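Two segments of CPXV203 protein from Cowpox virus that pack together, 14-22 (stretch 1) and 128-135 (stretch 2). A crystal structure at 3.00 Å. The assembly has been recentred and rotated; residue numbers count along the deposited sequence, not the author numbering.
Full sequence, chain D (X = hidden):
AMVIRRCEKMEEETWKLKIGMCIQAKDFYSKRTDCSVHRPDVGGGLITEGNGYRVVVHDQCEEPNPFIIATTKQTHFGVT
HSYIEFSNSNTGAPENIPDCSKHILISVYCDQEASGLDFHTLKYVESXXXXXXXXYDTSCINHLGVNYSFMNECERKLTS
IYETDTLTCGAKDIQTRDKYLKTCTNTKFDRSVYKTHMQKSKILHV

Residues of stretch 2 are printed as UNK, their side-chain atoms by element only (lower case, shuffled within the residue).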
# COMPACT_ATOMS: atom_id res chain seq x y z
N THR D 14 3.31 23.32 -16.30
CA THR D 14 3.73 23.32 -14.91
C THR D 14 3.91 21.89 -14.40
O THR D 14 2.93 21.19 -14.15
CB THR D 14 2.71 24.03 -14.00
OG1 THR D 14 2.45 25.35 -14.51
CG2 THR D 14 3.24 24.14 -12.58
N TRP D 15 5.16 21.46 -14.26
CA TRP D 15 5.45 20.11 -13.78
C TRP D 15 5.86 20.11 -12.31
O TRP D 15 6.68 20.93 -11.89
CB TRP D 15 6.53 19.46 -14.64
CG TRP D 15 6.02 18.98 -15.96
CD1 TRP D 15 5.66 19.75 -17.03
CD2 TRP D 15 5.80 17.62 -16.36
NE1 TRP D 15 5.24 18.95 -18.07
CE2 TRP D 15 5.32 17.64 -17.68
CE3 TRP D 15 5.98 16.39 -15.72
CZ2 TRP D 15 5.00 16.48 -18.38
CZ3 TRP D 15 5.66 15.23 -16.42
CH2 TRP D 15 5.18 15.28 -17.73
N LYS D 16 5.29 19.19 -11.54
CA LYS D 16 5.59 19.10 -10.12
C LYS D 16 6.15 17.73 -9.74
O LYS D 16 5.72 16.70 -10.26
CB LYS D 16 4.34 19.40 -9.28
CG LYS D 16 3.77 20.79 -9.53
CD LYS D 16 2.72 21.15 -8.49
CE LYS D 16 2.23 22.57 -8.69
NZ LYS D 16 1.24 22.97 -7.64
N LEU D 17 7.12 17.73 -8.82
CA LEU D 17 7.75 16.49 -8.38
C LEU D 17 7.62 16.31 -6.87
O LEU D 17 7.98 17.20 -6.09
CB LEU D 17 9.22 16.46 -8.78
CG LEU D 17 10.04 15.28 -8.26
CD1 LEU D 17 9.47 13.96 -8.77
CD2 LEU D 17 11.50 15.42 -8.66
N LYS D 18 7.12 15.15 -6.46
CA LYS D 18 7.03 14.80 -5.05
C LYS D 18 7.56 13.40 -4.80
O LYS D 18 7.05 12.43 -5.37
CB LYS D 18 5.59 14.90 -4.55
CG LYS D 18 5.41 14.45 -3.11
CD LYS D 18 3.95 14.50 -2.68
CE LYS D 18 3.41 15.92 -2.74
NZ LYS D 18 1.99 15.98 -2.30
N ILE D 19 8.58 13.29 -3.96
CA ILE D 19 9.11 12.00 -3.56
C ILE D 19 8.86 11.76 -2.07
O ILE D 19 9.40 12.47 -1.22
CB ILE D 19 10.61 11.88 -3.84
CG1 ILE D 19 10.90 12.09 -5.33
CG2 ILE D 19 11.14 10.53 -3.39
CD1 ILE D 19 12.35 11.92 -5.71
N GLY D 20 8.02 10.77 -1.77
CA GLY D 20 7.75 10.41 -0.39
C GLY D 20 8.55 9.19 0.02
O GLY D 20 8.80 8.30 -0.80
N MSE D 21 8.96 9.14 1.28
CA MSE D 21 9.75 8.03 1.78
C MSE D 21 9.49 7.78 3.27
O MSE D 21 9.75 8.64 4.10
CB MSE D 21 11.24 8.28 1.54
CG MSE D 21 12.15 7.17 2.04
SE MSE D 21 14.01 7.45 1.54
CE MSE D 21 13.79 7.57 -0.39
N CYS D 22 8.97 6.60 3.58
CA CYS D 22 8.67 6.24 4.96
C CYS D 22 9.74 5.30 5.52
O CYS D 22 9.97 4.22 4.98
CB CYS D 22 7.29 5.59 5.07
SG CYS D 22 6.75 5.23 6.76
N UNK D 128 10.66 6.47 -17.36
CA UNK D 128 11.19 7.42 -18.33
C UNK D 128 11.40 8.82 -17.74
O UNK D 128 12.17 9.62 -18.28
n UNK D 128 11.46 5.85 -20.85
o UNK D 128 9.24 5.62 -20.59
c UNK D 128 10.27 7.51 -19.55
c UNK D 128 10.28 6.24 -20.38
N UNK D 129 10.72 9.10 -16.64
CA UNK D 129 10.78 10.42 -16.02
C UNK D 129 11.79 10.48 -14.87
O UNK D 129 12.43 11.50 -14.65
c UNK D 129 8.76 11.25 -17.92
c UNK D 129 8.37 11.05 -16.61
o UNK D 129 5.55 11.64 -19.60
c UNK D 129 6.48 11.44 -18.61
c UNK D 129 7.02 11.05 -16.32
c UNK D 129 6.07 11.25 -17.31
c UNK D 129 7.82 11.45 -18.92
c UNK D 129 9.40 10.84 -15.52
N UNK D 130 11.92 9.38 -14.13
CA UNK D 130 12.73 9.38 -12.92
C UNK D 130 13.31 8.01 -12.58
O UNK D 130 12.71 6.98 -12.87
c UNK D 130 13.39 11.76 -10.97
c UNK D 130 11.90 9.90 -11.74
c UNK D 130 12.66 10.48 -10.56
c UNK D 130 11.73 10.75 -9.39
N UNK D 131 14.49 8.02 -11.96
CA UNK D 131 15.12 6.81 -11.45
C UNK D 131 15.45 6.99 -9.97
O UNK D 131 16.23 7.88 -9.61
n UNK D 131 15.84 5.40 -15.69
c UNK D 131 15.87 6.71 -15.82
c UNK D 131 16.17 6.23 -13.69
c UNK D 131 16.02 5.07 -14.37
c UNK D 131 16.40 6.50 -12.23
n UNK D 131 16.07 7.24 -14.62
N UNK D 132 14.86 6.17 -9.12
CA UNK D 132 15.10 6.28 -7.68
C UNK D 132 15.79 5.04 -7.10
O UNK D 132 15.21 3.95 -7.08
c UNK D 132 13.79 6.55 -6.90
c UNK D 132 13.15 7.86 -7.36
c UNK D 132 14.06 6.59 -5.40
c UNK D 132 11.89 8.23 -6.60
N UNK D 133 17.02 5.23 -6.65
CA UNK D 133 17.77 4.15 -6.01
C UNK D 133 18.01 4.49 -4.54
O UNK D 133 18.46 5.59 -4.21
o UNK D 133 18.91 3.75 -8.12
c UNK D 133 19.12 3.92 -6.71
c UNK D 133 19.81 2.68 -6.16
N UNK D 134 17.72 3.54 -3.66
CA UNK D 134 17.85 3.78 -2.22
C UNK D 134 18.85 2.84 -1.55
O UNK D 134 18.75 1.62 -1.67
c UNK D 134 16.67 3.82 0.00
c UNK D 134 16.49 3.67 -1.50
c UNK D 134 15.53 4.71 -2.04
N UNK D 135 19.81 3.43 -0.85
CA UNK D 135 20.80 2.69 -0.08
C UNK D 135 20.61 3.01 1.40
O UNK D 135 20.67 4.18 1.79
c UNK D 135 24.65 3.23 -0.01
c UNK D 135 23.33 2.57 0.36
c UNK D 135 22.21 3.09 -0.53
n UNK D 135 26.11 1.35 0.75
c UNK D 135 25.77 2.79 0.91

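Position 128 has four side-chain atoms: two carbons in a row, the second carrying one oxygen and one nitrogen. That is a short amide. Nothing here comes near stretch 1, and the residue is exposed and poorly ordered. It is Asn128.

Position 129 has one carbon leading to a ring of six carbons that bears one oxygen. This is a phenol. One face of the ring receives the edge of the Trp15 indole. The two ring planes stand at 86°, and the centroid of the six-membered ring of Trp15 lies 5.6 Å from that of the phenol ring. The residue is Tyr129. The closest atoms are Trp15 CZ3 and Tyr129 CE2, 4.1 Å apart.

Position 130 has four carbons, forked at the second. The fork reaches two side chains of stretch 1, Leu17 and Ile19. The residue is Leu130. Its CD2 lies 4.0 Å from Leu17 CD1 and 3.9 Å from Ile19 CD1, so one methyl serves both neighbours.

Position 131 has one carbon and then a five-membered ring of three carbons and two nitrogens, an imidazole. It is out of reach of stretch 1. The residue is His131, where the strand begins.

Position 132 has four carbons, forked at the first, with one arm two carbons long. The end of the long arm meets Ile19. The residue is Ile132. Ile132 CD1 and Ile19 CD1 are 3.8 Å apart. Both side chains have chi1 m and chi2 t, and their long arms meet at the tips.

Position 133 has one carbon carrying one oxygen and one carbon. It makes no contact with stretch 1. The residue is Thr133.

Position 134 has three carbons, forked at the first. It touches the end of the selenomethionine Met21. The residue is Val134. Val134 CG2 is 3.7 Å from Met21 CE.

Position 135 has four carbons in a row ending in nitrogen. It is out of reach of stretch 1. The residue is Lys135.

The contact is made by side chains alone, with no hydrogen bonds across it. The two stretches run in nearly the same direction, 17° apart. Their backbones stay well separated: Ile19 CA and Ile132 CA are 9.3 Å apart. Trp15, Leu17, Ile19 and Met21 point toward stretch 2, as alternation along a strand allows. Leu130, Ile132 and Val134 answer them, and Tyr129 extends the row with its aromatic pair. Together they bury 288 Å², summed over both sides.

Stretch 2 128-135: NYLHITVK
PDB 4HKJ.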